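Local atomic coordinates of aspartate--tRNA(Asp/Asn) ligase (Thermus thermophilus, PDB entry 1N9W), a protein that charges both tRNA(Asp) and tRNA(Asn) with L-aspartate, first activating the amino acid with ATP to give Asp-AMP. Residues V42-L50 with A71-V82; P261-H272 with W307-P318. All coordinates share one frame; numbering follows the deposited sequence.

Contact 1: V42-L50 with A71-V82; sequences VVQVVTGGL and APGGLEVQAKEV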
loop_
_atom_site.group_PDB
_atom_site.type_symbol
_atom_site.label_atom_id
_atom_site.label_comp_id
_atom_site.label_asym_id
_atom_site.label_seq_id
_atom_site.Cartn_x
_atom_site.Cartn_y
_atom_site.Cartn_z
ATOM N N VAL B 42 -24.748 7.802 10.501
ATOM C CA VAL B 42 -25.682 8.923 10.510
ATOM C C VAL B 42 -26.376 9.077 11.859
ATOM O O VAL B 42 -26.654 8.098 12.554
ATOM C CB VAL B 42 -26.790 8.791 9.415
ATOM C CG1 VAL B 42 -26.156 8.669 8.030
ATOM C CG2 VAL B 42 -27.681 7.583 9.701
ATOM N N VAL B 43 -26.643 10.321 12.221
ATOM C CA VAL B 43 -27.322 10.612 13.466
ATOM C C VAL B 43 -28.356 11.723 13.269
ATOM O O VAL B 43 -28.139 12.673 12.502
ATOM C CB VAL B 43 -26.324 11.027 14.580
ATOM C CG1 VAL B 43 -25.646 12.362 14.233
ATOM C CG2 VAL B 43 -27.052 11.123 15.907
ATOM N N GLN B 44 -29.489 11.587 13.954
ATOM C CA GLN B 44 -30.552 12.574 13.887
ATOM C C GLN B 44 -30.153 13.731 14.794
ATOM O O GLN B 44 -29.653 13.532 15.906
ATOM C CB GLN B 44 -31.896 11.977 14.368
ATOM C CG GLN B 44 -33.093 12.951 14.250
ATOM C CD GLN B 44 -34.457 12.316 14.543
ATOM O OE1 GLN B 44 -34.906 12.245 15.701
ATOM N NE2 GLN B 44 -35.125 11.850 13.485
ATOM N N VAL B 45 -30.342 14.946 14.301
ATOM C CA VAL B 45 -30.011 16.134 15.072
ATOM C C VAL B 45 -31.308 16.904 15.121
ATOM O O VAL B 45 -32.002 17.027 14.111
ATOM C CB VAL B 45 -28.901 16.972 14.382
ATOM C CG1 VAL B 45 -28.750 18.320 15.063
ATOM C CG2 VAL B 45 -27.580 16.222 14.448
ATOM N N VAL B 46 -31.661 17.388 16.307
ATOM C CA VAL B 46 -32.886 18.143 16.460
ATOM C C VAL B 46 -32.576 19.589 16.796
ATOM O O VAL B 46 -31.843 19.885 17.743
ATOM C CB VAL B 46 -33.802 17.539 17.576
ATOM C CG1 VAL B 46 -35.107 18.321 17.650
ATOM C CG2 VAL B 46 -34.095 16.073 17.286
ATOM N N THR B 47 -33.125 20.492 16.000
ATOM C CA THR B 47 -32.933 21.906 16.214
ATOM C C THR B 47 -34.267 22.591 15.884
ATOM O O THR B 47 -35.312 21.934 15.904
ATOM C CB THR B 47 -31.756 22.423 15.318
ATOM O OG1 THR B 47 -31.459 23.789 15.649
ATOM C CG2 THR B 47 -32.096 22.315 13.840
ATOM N N GLY B 48 -34.241 23.897 15.605
ATOM C CA GLY B 48 -35.468 24.620 15.296
ATOM C C GLY B 48 -35.210 26.099 15.057
ATOM O O GLY B 48 -34.207 26.638 15.523
ATOM N N GLY B 49 -36.101 26.749 14.311
ATOM C CA GLY B 49 -35.978 28.172 14.029
ATOM C C GLY B 49 -34.749 28.639 13.260
ATOM O O GLY B 49 -34.457 29.833 13.226
ATOM N N LEU B 50 -34.031 27.721 12.627
ATOM C CA LEU B 50 -32.842 28.111 11.887
ATOM C C LEU B 50 -33.124 28.248 10.403
ATOM O O LEU B 50 -34.131 27.757 9.905
ATOM C CB LEU B 50 -31.737 27.070 12.070
ATOM C CG LEU B 50 -31.268 26.718 13.480
ATOM C CD1 LEU B 50 -30.167 25.675 13.384
ATOM C CD2 LEU B 50 -30.762 27.966 14.199
ATOM N N ALA B 71 -35.124 6.832 16.359
ATOM C CA ALA B 71 -34.079 7.411 15.527
ATOM C C ALA B 71 -32.986 6.407 15.169
ATOM O O ALA B 71 -32.776 5.425 15.881
ATOM C CB ALA B 71 -33.469 8.612 16.229
ATOM N N PRO B 72 -32.276 6.646 14.048
ATOM C CA PRO B 72 -31.194 5.767 13.591
ATOM C C PRO B 72 -30.147 5.605 14.686
ATOM O O PRO B 72 -29.593 6.588 15.170
ATOM C CB PRO B 72 -30.639 6.509 12.376
ATOM C CG PRO B 72 -31.830 7.229 11.849
ATOM C CD PRO B 72 -32.473 7.762 13.102
ATOM N N GLY B 73 -29.880 4.363 15.071
ATOM C CA GLY B 73 -28.909 4.123 16.115
ATOM C C GLY B 73 -29.496 4.300 17.505
ATOM O O GLY B 73 -28.767 4.281 18.496
ATOM N N GLY B 74 -30.811 4.486 17.582
ATOM C CA GLY B 74 -31.480 4.651 18.868
ATOM C C GLY B 74 -31.061 5.874 19.654
ATOM O O GLY B 74 -31.377 6.006 20.840
ATOM N N LEU B 75 -30.358 6.773 18.968
ATOM C CA LEU B 75 -29.836 8.016 19.544
ATOM C C LEU B 75 -30.305 9.272 18.833
ATOM O O LEU B 75 -30.801 9.225 17.713
ATOM C CB LEU B 75 -28.306 8.031 19.487
ATOM C CG LEU B 75 -27.560 7.587 20.724
ATOM C CD1 LEU B 75 -28.307 8.121 21.925
ATOM C CD2 LEU B 75 -27.467 6.089 20.770
ATOM N N GLU B 76 -30.074 10.401 19.482
ATOM C CA GLU B 76 -30.454 11.679 18.938
ATOM C C GLU B 76 -29.604 12.778 19.585
ATOM O O GLU B 76 -29.163 12.640 20.727
ATOM C CB GLU B 76 -31.951 11.883 19.199
ATOM C CG GLU B 76 -32.410 13.290 19.445
ATOM C CD GLU B 76 -33.945 13.373 19.573
ATOM O OE1 GLU B 76 -34.639 12.763 18.740
ATOM O OE2 GLU B 76 -34.433 14.057 20.475
ATOM N N VAL B 77 -29.321 13.843 18.844
ATOM C CA VAL B 77 -28.569 14.941 19.431
ATOM C C VAL B 77 -29.430 16.191 19.359
ATOM O O VAL B 77 -29.811 16.626 18.272
ATOM C CB VAL B 77 -27.236 15.225 18.699
ATOM C CG1 VAL B 77 -26.601 16.485 19.281
ATOM C CG2 VAL B 77 -26.276 14.056 18.844
ATOM N N GLN B 78 -29.753 16.759 20.513
ATOM C CA GLN B 78 -30.546 17.979 20.544
ATOM C C GLN B 78 -29.540 19.134 20.452
ATOM O O GLN B 78 -28.810 19.421 21.398
ATOM C CB GLN B 78 -31.397 18.009 21.833
ATOM C CG GLN B 78 -32.800 17.342 21.659
ATOM C CD GLN B 78 -33.377 16.695 22.930
ATOM O OE1 GLN B 78 -33.421 17.312 23.993
ATOM N NE2 GLN B 78 -33.831 15.448 22.811
ATOM N N ALA B 79 -29.497 19.775 19.286
ATOM C CA ALA B 79 -28.553 20.859 19.027
ATOM C C ALA B 79 -28.690 22.125 19.862
ATOM O O ALA B 79 -29.779 22.677 20.018
ATOM C CB ALA B 79 -28.591 21.223 17.541
ATOM N N LYS B 80 -27.561 22.585 20.386
ATOM C CA LYS B 80 -27.517 23.810 21.161
ATOM C C LYS B 80 -26.954 24.837 20.174
ATOM O O LYS B 80 -27.175 26.049 20.292
ATOM C CB LYS B 80 -26.554 23.663 22.349
ATOM C CG LYS B 80 -26.669 22.336 23.093
ATOM C CD LYS B 80 -27.842 22.293 24.058
ATOM C CE LYS B 80 -27.563 23.125 25.300
ATOM N NZ LYS B 80 -28.692 23.037 26.263
ATOM N N GLU B 81 -26.227 24.335 19.182
ATOM C CA GLU B 81 -25.614 25.200 18.182
ATOM C C GLU B 81 -25.371 24.450 16.875
ATOM O O GLU B 81 -24.979 23.288 16.882
ATOM C CB GLU B 81 -24.296 25.752 18.746
ATOM C CG GLU B 81 -23.362 26.411 17.737
ATOM C CD GLU B 81 -22.138 27.051 18.409
ATOM O OE1 GLU B 81 -21.679 26.532 19.451
ATOM O OE2 GLU B 81 -21.628 28.054 17.874
ATOM N N VAL B 82 -25.632 25.117 15.760
ATOM C CA VAL B 82 -25.406 24.518 14.459
ATOM C C VAL B 82 -24.617 25.535 13.632
ATOM O O VAL B 82 -25.063 26.666 13.437
ATOM C CB VAL B 82 -26.751 24.145 13.762
ATOM C CG1 VAL B 82 -26.495 23.575 12.384
ATOM C CG2 VAL B 82 -27.497 23.116 14.606
HETATM O O HOH W 1 -30.177 9.070 15.220
HETATM O O HOH W 2 -30.606 24.442 18.022
#

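Contact 2: P261-H272 with W307-P318; sequences PSFPQDIPRLTH and WGSDWLFVTRYP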
loop_
_atom_site.group_PDB
_atom_site.type_symbol
_atom_site.label_atom_id
_atom_site.label_comp_id
_atom_site.label_asym_id
_atom_site.label_seq_id
_atom_site.Cartn_x
_atom_site.Cartn_y
_atom_site.Cartn_z
ATOM N N PRO B 261 -18.840 -15.592 3.294
ATOM C CA PRO B 261 -18.431 -16.844 2.649
ATOM C C PRO B 261 -18.027 -17.915 3.653
ATOM O O PRO B 261 -17.937 -17.660 4.858
ATOM C CB PRO B 261 -17.236 -16.425 1.791
ATOM C CG PRO B 261 -17.442 -14.963 1.580
ATOM C CD PRO B 261 -17.929 -14.501 2.919
ATOM N N SER B 262 -17.782 -19.116 3.140
ATOM C CA SER B 262 -17.349 -20.236 3.964
ATOM C C SER B 262 -15.865 -20.025 4.261
ATOM O O SER B 262 -15.162 -19.373 3.490
ATOM C CB SER B 262 -17.566 -21.553 3.210
ATOM O OG SER B 262 -17.071 -21.486 1.880
ATOM N N PHE B 263 -15.393 -20.575 5.372
ATOM C CA PHE B 263 -13.999 -20.405 5.761
ATOM C C PHE B 263 -13.023 -20.927 4.713
ATOM O O PHE B 263 -13.104 -22.082 4.295
ATOM C CB PHE B 263 -13.727 -21.102 7.088
ATOM C CG PHE B 263 -12.515 -20.587 7.794
ATOM C CD1 PHE B 263 -12.541 -19.343 8.418
ATOM C CD2 PHE B 263 -11.343 -21.334 7.832
ATOM C CE1 PHE B 263 -11.417 -18.845 9.073
ATOM C CE2 PHE B 263 -10.208 -20.847 8.484
ATOM C CZ PHE B 263 -10.248 -19.597 9.107
ATOM N N PRO B 264 -12.083 -20.073 4.276
ATOM C CA PRO B 264 -11.064 -20.397 3.273
ATOM C C PRO B 264 -9.978 -21.345 3.775
ATOM O O PRO B 264 -8.806 -20.983 3.813
ATOM C CB PRO B 264 -10.481 -19.030 2.909
ATOM C CG PRO B 264 -11.576 -18.080 3.242
ATOM C CD PRO B 264 -12.091 -18.625 4.540
ATOM N N GLN B 265 -10.364 -22.552 4.164
ATOM C CA GLN B 265 -9.391 -23.526 4.637
ATOM C C GLN B 265 -9.658 -24.876 3.985
ATOM O O GLN B 265 -10.810 -25.285 3.843
ATOM C CB GLN B 265 -9.455 -23.641 6.158
ATOM C CG GLN B 265 -8.703 -24.828 6.707
ATOM C CD GLN B 265 -8.365 -24.663 8.170
ATOM O OE1 GLN B 265 -9.222 -24.307 8.986
ATOM N NE2 GLN B 265 -7.113 -24.930 8.517
ATOM N N ASP B 266 -8.592 -25.560 3.585
ATOM C CA ASP B 266 -8.739 -26.858 2.940
ATOM C C ASP B 266 -9.688 -26.725 1.758
ATOM O O ASP B 266 -10.614 -27.520 1.583
ATOM C CB ASP B 266 -9.276 -27.883 3.941
ATOM C CG ASP B 266 -8.231 -28.305 4.952
ATOM O OD1 ASP B 266 -8.607 -28.719 6.069
ATOM O OD2 ASP B 266 -7.026 -28.236 4.626
ATOM N N ILE B 267 -9.451 -25.697 0.951
ATOM C CA ILE B 267 -10.268 -25.433 -0.224
ATOM C C ILE B 267 -10.173 -26.576 -1.220
ATOM O O ILE B 267 -9.085 -27.084 -1.497
ATOM C CB ILE B 267 -9.820 -24.147 -0.925
ATOM C CG1 ILE B 267 -9.992 -22.959 0.026
ATOM C CG2 ILE B 267 -10.615 -23.950 -2.205
ATOM C CD1 ILE B 267 -9.479 -21.658 -0.535
ATOM N N PRO B 268 -11.321 -26.997 -1.773
ATOM C CA PRO B 268 -11.412 -28.085 -2.755
ATOM C C PRO B 268 -10.519 -27.892 -3.982
ATOM O O PRO B 268 -10.605 -26.874 -4.669
ATOM C CB PRO B 268 -12.895 -28.087 -3.119
ATOM C CG PRO B 268 -13.541 -27.681 -1.832
ATOM C CD PRO B 268 -12.665 -26.543 -1.375
ATOM N N ARG B 269 -9.665 -28.876 -4.248
ATOM C CA ARG B 269 -8.758 -28.832 -5.392
ATOM C C ARG B 269 -9.410 -29.602 -6.545
ATOM O O ARG B 269 -10.085 -30.606 -6.320
ATOM C CB ARG B 269 -7.417 -29.490 -5.037
ATOM C CG ARG B 269 -6.727 -28.976 -3.762
ATOM C CD ARG B 269 -5.963 -27.672 -3.983
ATOM N NE ARG B 269 -4.946 -27.421 -2.956
ATOM C CZ ARG B 269 -5.195 -27.006 -1.714
ATOM N NH1 ARG B 269 -6.438 -26.782 -1.312
ATOM N NH2 ARG B 269 -4.192 -26.803 -0.868
ATOM N N LEU B 270 -9.213 -29.143 -7.774
ATOM C CA LEU B 270 -9.811 -29.822 -8.913
ATOM C C LEU B 270 -9.027 -29.571 -10.189
ATOM O O LEU B 270 -8.901 -28.432 -10.644
ATOM C CB LEU B 270 -11.257 -29.357 -9.096
ATOM C CG LEU B 270 -12.160 -30.250 -9.950
ATOM C CD1 LEU B 270 -12.278 -31.616 -9.296
ATOM C CD2 LEU B 270 -13.532 -29.614 -10.088
ATOM N N THR B 271 -8.507 -30.646 -10.769
ATOM C CA THR B 271 -7.723 -30.556 -11.992
ATOM C C THR B 271 -8.522 -29.964 -13.146
ATOM O O THR B 271 -9.714 -30.233 -13.296
ATOM C CB THR B 271 -7.220 -31.940 -12.418
ATOM O OG1 THR B 271 -6.512 -32.543 -11.332
ATOM C CG2 THR B 271 -6.292 -31.816 -13.617
ATOM N N HIS B 272 -7.853 -29.157 -13.962
ATOM C CA HIS B 272 -8.485 -28.533 -15.116
ATOM C C HIS B 272 -9.043 -29.606 -16.043
ATOM O O HIS B 272 -9.895 -29.332 -16.886
ATOM C CB HIS B 272 -7.468 -27.656 -15.853
ATOM C CG HIS B 272 -7.926 -27.183 -17.198
ATOM N ND1 HIS B 272 -7.796 -27.946 -18.339
ATOM C CD2 HIS B 272 -8.506 -26.023 -17.586
ATOM C CE1 HIS B 272 -8.273 -27.275 -19.372
ATOM N NE2 HIS B 272 -8.710 -26.105 -18.942
ATOM N N TRP B 307 -19.226 -29.541 -1.761
ATOM C CA TRP B 307 -18.514 -29.428 -0.487
ATOM C C TRP B 307 -19.011 -28.270 0.375
ATOM O O TRP B 307 -18.521 -28.067 1.488
ATOM C CB TRP B 307 -17.023 -29.227 -0.738
ATOM C CG TRP B 307 -16.410 -30.253 -1.615
ATOM C CD1 TRP B 307 -15.985 -31.496 -1.251
ATOM C CD2 TRP B 307 -16.127 -30.123 -3.014
ATOM N NE1 TRP B 307 -15.449 -32.149 -2.334
ATOM C CE2 TRP B 307 -15.522 -31.330 -3.428
ATOM C CE3 TRP B 307 -16.324 -29.104 -3.954
ATOM C CZ2 TRP B 307 -15.111 -31.545 -4.749
ATOM C CZ3 TRP B 307 -15.915 -29.317 -5.267
ATOM C CH2 TRP B 307 -15.313 -30.530 -5.651
ATOM N N GLY B 308 -19.969 -27.511 -0.147
ATOM C CA GLY B 308 -20.492 -26.372 0.589
ATOM C C GLY B 308 -19.414 -25.313 0.750
ATOM O O GLY B 308 -19.302 -24.665 1.789
ATOM N N SER B 309 -18.622 -25.138 -0.300
ATOM C CA SER B 309 -17.524 -24.185 -0.303
ATOM C C SER B 309 -17.711 -23.097 -1.353
ATOM O O SER B 309 -18.070 -23.375 -2.501
ATOM C CB SER B 309 -16.213 -24.934 -0.554
ATOM O OG SER B 309 -15.122 -24.052 -0.714
ATOM N N ASP B 310 -17.467 -21.855 -0.952
ATOM C CA ASP B 310 -17.594 -20.712 -1.854
ATOM C C ASP B 310 -16.339 -20.596 -2.706
ATOM O O ASP B 310 -16.300 -19.839 -3.678
ATOM C CB ASP B 310 -17.790 -19.434 -1.036
ATOM C CG ASP B 310 -19.137 -19.384 -0.354
ATOM O OD1 ASP B 310 -20.134 -19.089 -1.043
ATOM O OD2 ASP B 310 -19.202 -19.641 0.867
ATOM N N TRP B 311 -15.320 -21.369 -2.339
ATOM C CA TRP B 311 -14.038 -21.346 -3.036
ATOM C C TRP B 311 -13.721 -22.649 -3.768
ATOM O O TRP B 311 -14.135 -23.731 -3.348
ATOM C CB TRP B 311 -12.917 -21.060 -2.039
ATOM C CG TRP B 311 -13.293 -20.080 -0.969
ATOM C CD1 TRP B 311 -14.053 -20.326 0.136
ATOM C CD2 TRP B 311 -12.931 -18.694 -0.908
ATOM N NE1 TRP B 311 -14.188 -19.181 0.884
ATOM C CE2 TRP B 311 -13.510 -18.169 0.267
ATOM C CE3 TRP B 311 -12.174 -17.853 -1.735
ATOM C CZ2 TRP B 311 -13.352 -16.828 0.640
ATOM C CZ3 TRP B 311 -12.018 -16.525 -1.363
ATOM C CH2 TRP B 311 -12.607 -16.025 -0.184
ATOM N N LEU B 312 -12.962 -22.533 -4.852
ATOM C CA LEU B 312 -12.578 -23.694 -5.639
ATOM C C LEU B 312 -11.259 -23.504 -6.382
ATOM O O LEU B 312 -11.128 -22.607 -7.212
ATOM C CB LEU B 312 -13.677 -24.029 -6.653
ATOM C CG LEU B 312 -13.365 -25.132 -7.669
ATOM C CD1 LEU B 312 -13.203 -26.475 -6.963
ATOM C CD2 LEU B 312 -14.489 -25.200 -8.696
ATOM N N PHE B 313 -10.283 -24.352 -6.080
ATOM C CA PHE B 313 -8.991 -24.281 -6.741
ATOM C C PHE B 313 -8.986 -25.157 -7.989
ATOM O O PHE B 313 -9.292 -26.348 -7.923
ATOM C CB PHE B 313 -7.876 -24.745 -5.797
ATOM C CG PHE B 313 -7.244 -23.638 -4.994
ATOM C CD1 PHE B 313 -6.675 -22.535 -5.629
ATOM C CD2 PHE B 313 -7.176 -23.721 -3.603
ATOM C CE1 PHE B 313 -6.048 -21.531 -4.895
ATOM C CE2 PHE B 313 -6.552 -22.723 -2.858
ATOM C CZ PHE B 313 -5.985 -21.626 -3.504
ATOM N N VAL B 314 -8.653 -24.556 -9.129
ATOM C CA VAL B 314 -8.571 -25.282 -10.393
ATOM C C VAL B 314 -7.078 -25.456 -10.665
ATOM O O VAL B 314 -6.383 -24.496 -10.996
ATOM C CB VAL B 314 -9.209 -24.488 -11.555
ATOM C CG1 VAL B 314 -9.163 -25.306 -12.834
ATOM C CG2 VAL B 314 -10.645 -24.139 -11.215
ATOM N N THR B 315 -6.596 -26.689 -10.528
ATOM C CA THR B 315 -5.183 -26.996 -10.710
ATOM C C THR B 315 -4.815 -27.680 -12.020
ATOM O O THR B 315 -5.679 -28.137 -12.764
ATOM C CB THR B 315 -4.679 -27.891 -9.577
ATOM O OG1 THR B 315 -5.435 -29.105 -9.578
ATOM C CG2 THR B 315 -4.846 -27.199 -8.229
ATOM N N ARG B 316 -3.509 -27.751 -12.274
ATOM C CA ARG B 316 -2.938 -28.380 -13.467
ATOM C C ARG B 316 -3.564 -27.951 -14.788
ATOM O O ARG B 316 -4.422 -28.644 -15.331
ATOM C CB ARG B 316 -3.013 -29.906 -13.346
ATOM C CG ARG B 316 -2.159 -30.503 -12.233
ATOM C CD ARG B 316 -0.672 -30.263 -12.459
ATOM N NE ARG B 316 0.144 -30.850 -11.401
ATOM C CZ ARG B 316 0.221 -32.155 -11.152
ATOM N NH1 ARG B 316 -0.467 -33.017 -11.891
ATOM N NH2 ARG B 316 0.983 -32.599 -10.160
ATOM N N TYR B 317 -3.122 -26.813 -15.312
ATOM C CA TYR B 317 -3.622 -26.308 -16.586
ATOM C C TYR B 317 -2.703 -26.769 -17.716
ATOM O O TYR B 317 -1.517 -27.012 -17.496
ATOM C CB TYR B 317 -3.676 -24.779 -16.578
ATOM C CG TYR B 317 -4.902 -24.184 -15.922
ATOM C CD1 TYR B 317 -5.137 -24.336 -14.555
ATOM C CD2 TYR B 317 -5.828 -23.460 -16.672
ATOM C CE1 TYR B 317 -6.264 -23.779 -13.953
ATOM C CE2 TYR B 317 -6.957 -22.902 -16.081
ATOM C CZ TYR B 317 -7.170 -23.065 -14.723
ATOM O OH TYR B 317 -8.287 -22.522 -14.136
ATOM N N PRO B 318 -3.245 -26.906 -18.941
ATOM C CA PRO B 318 -2.460 -27.337 -20.106
ATOM C C PRO B 318 -1.354 -26.328 -20.424
ATOM O O PRO B 318 -1.593 -25.122 -20.420
ATOM C CB PRO B 318 -3.504 -27.400 -21.219
ATOM C CG PRO B 318 -4.748 -27.771 -20.484
ATOM C CD PRO B 318 -4.683 -26.876 -19.269
HETATM O O HOH W 3 -14.833 -23.000 2.121
#

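Contact 1: V42-L50 with A71-V82
Gln44 and Pro72 meet through a water that three backbone groups hold: it accepts from Gln44 N and donates to Pro72 O and Leu75 O, the last at 2.6 Å. Further along, direct bonds take over. Val77 N reaches Gln44 O at 3.0 Å, and Val77 O takes the N-H of Val46 (N to O 2.8 Å) together with a CA-H...O contact from Val45 CA. Ala79 N then closes the ladder on Val46 O. This parallel pairing of strands 41-47 and 75-79 is the one that closes the barrel of an OB fold, here the anticodon-binding domain.

Gln44 and Glu76, both sites of interaction with tRNA, share one face of the sheet, where their side chains run side by side in the same direction. Val46 has CG1 anti to the backbone N (chi1 -177°), which sets CG2 beside that N and 3.5 Å from Glu76 CD. The carboxylate is gripped at both oxygens, OE1 by Asn68 and OE2 by Gln78 NE2 at 2.8 Å on the anti lone pair, which restricts its rotation. Putting an alanine at Glu76 would probably leave the amides of Asn68 and Gln78 without this acceptor and open a gap beside Val46.

The opposite face is apolar: Val43 and Val77 meet there and both touch Leu18, while Val45 CG1 packs on Ala79 CB at 3.8 Å. At the end of the ladder a second water links Thr47 OG1 to Ala79 O, and past the corner at Lys80, Val82 CB rests against Leu50 CD1 (3.8 Å).

Contact 2: P261-H272 with W307-P318
Ser262 and Asp310 clasp each other twice: Ser262 N donates to Asp310 OD2 at 2.7 Å, and Asp310 N to Ser262 OG at 2.9 Å in a nearly straight bond (167°). The second needs OG tucked between the backbone N and the carbonyl carbon of its own residue (chi1 48°). Ser262 O in turn takes the indole N-H of Trp311 (NE1 to O 2.8 Å); the oxygen lies close to the ring plane, and the bond restricts the indole's rotation. Beyond this clasp runs a parallel ladder, from Phe313 N on Pro268 O to His272 N on Thr315 O at 2.7 Å.

Prolines lie over three of the rings. Pro264 CG sits over a face of Trp311, 3.4 Å from CZ2; Pro268 CB makes a CH-pi contact with the six-membered ring of Trp307, and Pro318 CD another with His272. Ile267 CG2 fills the corner between Trp311 CB and Phe313 CD2 (3.7 Å to the latter).

Helices 272-283 and 293-306 connect the two strands in a beta-alpha-beta crossover at one edge of the class II catalytic sheet. Strand 336-341 flanks 311-315, Leu270 packs on helix 272-283, and helix 227-248 covers Phe313 and Thr315 while its Glu228 and Glu235 pair with Arg269.

Both contacts pair two parallel strands, but in different domains, with centres about 50 Å apart on opposite sides of the chain's centre. Contact 1 belongs to the OB fold and contact 2 to the catalytic domain; the two share no strand or helix. Both are partly buried, contact 1 far from the centre of the chain (about 35 Å between centres) and contact 2 nearer it (about 19 Å). In contact 1 a face carrying the tRNA-interacting Gln44 and Glu76 backs onto valines turned to the barrel interior. Contact 2 buries more surface, 1094 against 605 Å², largely through aromatic rings and prolines. Its Tyr317 lies about 7 Å, between side chains, from Glu345 and Ser348, predicted to bind ATP and aspartate respectively.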